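Local coordinates for protein sensor histidine kinase DcuS (Escherichia coli, PDB 3BY8) that senses C4-dicarboxylates such as fumarate and malate through its periplasmic domain and activates the response regulator DcuR by phosphorylation, at residues Q32-K37 against L67-P72. Sequence-based numbering, arbitrary orientation. Where two conformers were deposited one is given.
With LMR ((2S)-2-hydroxybutanedioic acid), chain B.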
ATOM      1  N   GLN A  32       7.382  13.989   3.019  0.50 18.20           N
ATOM      2  CA  GLN A  32       7.446  14.909   4.154  0.50 22.24           C
ATOM      3  C   GLN A  32       6.792  14.281   5.378  0.50 23.89           C
ATOM      4  O   GLN A  32       7.393  14.209   6.453  0.50 23.79           O
ATOM      5  CB  GLN A  32       6.728  16.222   3.806  0.50 22.63           C
ATOM      6  CG  GLN A  32       7.465  17.124   2.817  0.50 27.12           C
ATOM      7  CD  GLN A  32       6.514  17.876   1.894  0.50 28.49           C
ATOM      8  OE1 GLN A  32       5.451  18.335   2.313  0.50 29.60           O
ATOM      9  NE2 GLN A  32       6.902  18.013   0.632  0.50 31.00           N
ATOM     10  N   GLY A  33       5.554  13.829   5.196  0.50 24.16           N
ATOM     11  CA  GLY A  33       4.790  13.206   6.264  0.50 25.56           C
ATOM     12  C   GLY A  33       5.531  12.073   6.928  0.50 27.88           C
ATOM     13  O   GLY A  33       5.378  11.840   8.128  0.50 26.16           O
ATOM     14  N   LEU A  34       6.325  11.357   6.138  0.50 29.64           N
ATOM     15  CA  LEU A  34       7.105  10.264   6.669  0.50 32.86           C
ATOM     16  C   LEU A  34       8.122  10.860   7.626  0.50 36.73           C
ATOM     17  O   LEU A  34       8.788  10.133   8.367  0.50 38.31           O
ATOM     18  CB  LEU A  34       7.784   9.490   5.534  0.50 28.73           C
ATOM     19  CG  LEU A  34       6.827   8.564   4.769  0.50 25.66           C
ATOM     20  CD1 LEU A  34       7.512   7.980   3.538  0.50 20.57           C
ATOM     21  CD2 LEU A  34       6.356   7.455   5.702  0.50 23.11           C
ATOM     22  N   GLN A  35       8.248  12.189   7.613  1.00 42.03           N
ATOM     23  CA  GLN A  35       9.172  12.824   8.558  1.00 47.17           C
ATOM     24  C   GLN A  35       8.411  13.211   9.825  1.00 48.74           C
ATOM     25  O   GLN A  35       9.002  13.447  10.881  1.00 50.04           O
ATOM     26  CB  GLN A  35       9.784  14.088   7.940  1.00 50.20           C
ATOM     27  CG  GLN A  35      10.614  13.846   6.692  1.00 54.66           C
ATOM     28  CD  GLN A  35      10.840  15.117   5.894  1.00 57.05           C
ATOM     29  OE1 GLN A  35      11.275  16.134   6.436  1.00 59.45           O
ATOM     30  NE2 GLN A  35      10.548  15.064   4.599  1.00 58.68           N
ATOM     31  N   LYS A  36       7.090  13.267   9.702  1.00 50.73           N
ATOM     32  CA  LYS A  36       6.209  13.638  10.802  1.00 50.87           C
ATOM     33  C   LYS A  36       5.801  12.425  11.625  1.00 50.69           C
ATOM     34  O   LYS A  36       6.381  11.339  11.516  1.00 51.20           O
ATOM     35  CB  LYS A  36       4.943  14.288  10.246  1.00 51.56           C
ATOM     36  CG  LYS A  36       5.182  15.288   9.132  1.00 54.00           C
ATOM     37  CD  LYS A  36       3.870  15.708   8.484  1.00 54.99           C
ATOM     38  CE  LYS A  36       4.106  16.663   7.322  1.00 56.31           C
ATOM     39  NZ  LYS A  36       2.833  17.086   6.670  1.00 57.40           N
ATOM     40  N   LYS A  37       4.790  12.629  12.457  1.00 49.61           N
ATOM     41  CA  LYS A  37       4.248  11.563  13.277  1.00 47.95           C
ATOM     42  C   LYS A  37       3.136  10.960  12.430  1.00 45.72           C
ATOM     43  O   LYS A  37       2.473  11.664  11.664  1.00 44.03           O
ATOM     44  CB  LYS A  37       3.690  12.130  14.584  1.00 49.43           C
ATOM     45  CG  LYS A  37       4.752  12.417  15.636  1.00 51.61           C
ATOM     46  CD  LYS A  37       5.930  13.234  15.090  1.00 55.21           C
ATOM     47  CE  LYS A  37       5.577  14.697  14.811  1.00 55.37           C
ATOM     48  NZ  LYS A  37       4.609  14.885  13.695  1.00 56.42           N
ATOM     49  N   LEU A  67       5.767   0.837  10.331  1.00 19.02           N
ATOM     50  CA  LEU A  67       4.675   1.562  11.000  1.00 19.21           C
ATOM     51  C   LEU A  67       3.756   2.191   9.983  1.00 18.69           C
ATOM     52  O   LEU A  67       4.223   2.859   9.055  1.00 18.66           O
ATOM     53  CB  LEU A  67       5.199   2.682  11.886  1.00 24.38           C
ATOM     54  CG  LEU A  67       5.834   2.305  13.196  1.00 25.25           C
ATOM     55  CD1 LEU A  67       5.933   3.593  14.003  1.00 24.16           C
ATOM     56  CD2 LEU A  67       4.999   1.248  13.932  1.00 23.93           C
ATOM     57  N   ARG A  68       2.447   2.040  10.169  1.00 17.60           N
ATOM     58  CA  ARG A  68       1.481   2.570   9.220  1.00 18.27           C
ATOM     59  C   ARG A  68       1.199   4.054   9.289  1.00 19.02           C
ATOM     60  O   ARG A  68       1.047   4.606  10.391  1.00 21.31           O
ATOM     61  CB  ARG A  68       0.131   1.871   9.380  1.00 16.45           C
ATOM     62  CG  ARG A  68       0.143   0.356   9.300  1.00 17.63           C
ATOM     63  CD  ARG A  68      -1.290  -0.073   9.189  1.00 15.10           C
ATOM     64  NE  ARG A  68      -1.496  -1.511   9.351  1.00 14.90           N
ATOM     65  CZ  ARG A  68      -1.525  -2.139  10.526  1.00 15.38           C
ATOM     66  NH1 ARG A  68      -1.340  -1.468  11.665  1.00 17.84           N
ATOM     67  NH2 ARG A  68      -1.794  -3.437  10.587  1.00 16.48           N
ATOM     68  N   TYR A  69       1.117   4.677   8.117  1.00 18.97           N
ATOM     69  CA  TYR A  69       0.763   6.083   7.992  1.00 18.23           C
ATOM     70  C   TYR A  69      -0.662   6.250   7.451  1.00 20.43           C
ATOM     71  O   TYR A  69      -1.191   7.356   7.370  1.00 20.97           O
ATOM     72  CB  TYR A  69       1.762   6.793   7.097  1.00 22.53           C
ATOM     73  CG  TYR A  69       2.931   7.294   7.878  1.00 21.83           C
ATOM     74  CD1 TYR A  69       3.814   6.419   8.512  1.00 22.89           C
ATOM     75  CD2 TYR A  69       3.129   8.667   8.034  1.00 27.42           C
ATOM     76  CE1 TYR A  69       4.864   6.902   9.286  1.00 28.30           C
ATOM     77  CE2 TYR A  69       4.163   9.155   8.795  1.00 27.38           C
ATOM     78  CZ  TYR A  69       5.027   8.279   9.417  1.00 28.02           C
ATOM     79  OH  TYR A  69       6.057   8.794  10.162  1.00 31.22           O
ATOM     80  N   SER A  70      -1.277   5.136   7.060  1.00 16.20           N
ATOM     81  CA  SER A  70      -2.634   5.130   6.547  1.00 15.84           C
ATOM     82  C   SER A  70      -3.190   3.712   6.633  1.00 17.03           C
ATOM     83  O   SER A  70      -2.418   2.741   6.688  1.00 17.13           O
ATOM     84  CB  SER A  70      -2.685   5.598   5.092  1.00 18.37           C
ATOM     85  OG  SER A  70      -1.924   4.760   4.230  1.00 14.07           O
ATOM     86  N   HIS A  71      -4.520   3.615   6.692  1.00 16.52           N
ATOM     87  CA  HIS A  71      -5.230   2.332   6.735  1.00 16.58           C
ATOM     88  C   HIS A  71      -6.715   2.647   6.703  1.00 16.50           C
ATOM     89  O   HIS A  71      -7.121   3.671   7.236  1.00 19.49           O
ATOM     90  CB  HIS A  71      -4.950   1.586   8.037  1.00 15.68           C
ATOM     91  CG  HIS A  71      -5.370   0.148   8.016  1.00 13.96           C
ATOM     92  ND1 HIS A  71      -6.667  -0.275   8.262  1.00 13.79           N
ATOM     93  CD2 HIS A  71      -4.642  -0.974   7.806  1.00 13.27           C
ATOM     94  CE1 HIS A  71      -6.715  -1.598   8.198  1.00 14.92           C
ATOM     95  NE2 HIS A  71      -5.496  -2.042   7.922  1.00 13.72           N
ATOM     96  N   PRO A  72      -7.542   1.784   6.085  1.00 17.35           N
ATOM     97  CA  PRO A  72      -8.980   2.094   6.072  1.00 17.75           C
ATOM     98  C   PRO A  72      -9.547   2.241   7.485  1.00 18.48           C
ATOM     99  O   PRO A  72     -10.525   2.963   7.678  1.00 18.82           O
ATOM    100  CB  PRO A  72      -9.589   0.912   5.330  1.00 17.41           C
ATOM    101  CG  PRO A  72      -8.521   0.554   4.350  1.00 17.56           C
ATOM    102  CD  PRO A  72      -7.244   0.669   5.168  1.00 17.00           C
TER
HETATM  103  C1  LMR B   1      -1.989  -4.033   7.082  1.00 14.13           C
HETATM  104  O1A LMR B   1      -2.279  -2.865   7.074  1.00 13.75           O
HETATM  105  O1B LMR B   1      -1.597  -4.574   8.138  1.00 14.45           O
HETATM  106  C2  LMR B   1      -2.471  -4.862   5.931  1.00 13.78           C
HETATM  107  O2  LMR B   1      -2.257  -6.318   6.182  1.00 13.56           O
HETATM  108  C3  LMR B   1      -3.891  -4.487   5.466  1.00 13.25           C
HETATM  109  C4  LMR B   1      -4.929  -5.196   6.359  1.00 12.93           C
HETATM  110  O4A LMR B   1      -5.087  -4.804   7.514  1.00 14.28           O
HETATM  111  O4B LMR B   1      -5.548  -6.208   5.919  1.00 12.91           O
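Tyr69 reaches out from the ligand-binding loop and sets its ring against the type I turn from Gly33 to Lys36. Its OH donates a hydrogen bond to the backbone Lys36 O at 2.9 Å. The donor stands above the carbonyl plane, 40° out of it. Gly33 O also lies at the ring edge, 3.0 Å from Tyr69 CE2. The same carbonyl accepts Lys36 N and closes the turn. In one of the two conformers of Leu34, its methyl CD2 lies over one face, 3.8 Å from the centroid of the Tyr69 ring and only 6° off its normal, as a CH-pi contact. Leu34 chi1 (-76°) sets CG anti to the carbonyl carbon, and with chi2 it carries CD2 over the ring. A leucine in place of Tyr69 would probably leave Lys36 O without its hydroxyl donor and deprive Leu34 CD2 of the flat face it covers.

Arg68 and His71 bind the malate. The Arg68 chain runs extended from CG to NE, and its guanidinium grips one carboxylate edge-on: NE donates a hydrogen bond to LMR O1A at 2.8 Å and NH2 to LMR O1B at 2.7 Å. His71 NE2 gives a nearly straight bond to LMR O4A of the other carboxylate. The loop thus turns Tyr69 to the protein and Arg68 and His71 to the ligand of this periplasmic Cache sensor domain. Tyr69 also touches Ile43 of helix 43-53 and Asp63 of strand 58-63, and its backbone is hydrogen-bonded to Val61. The contact joins the Gly33-Lys36 turn, beside helix 28-33, to the loop after strand 58-63.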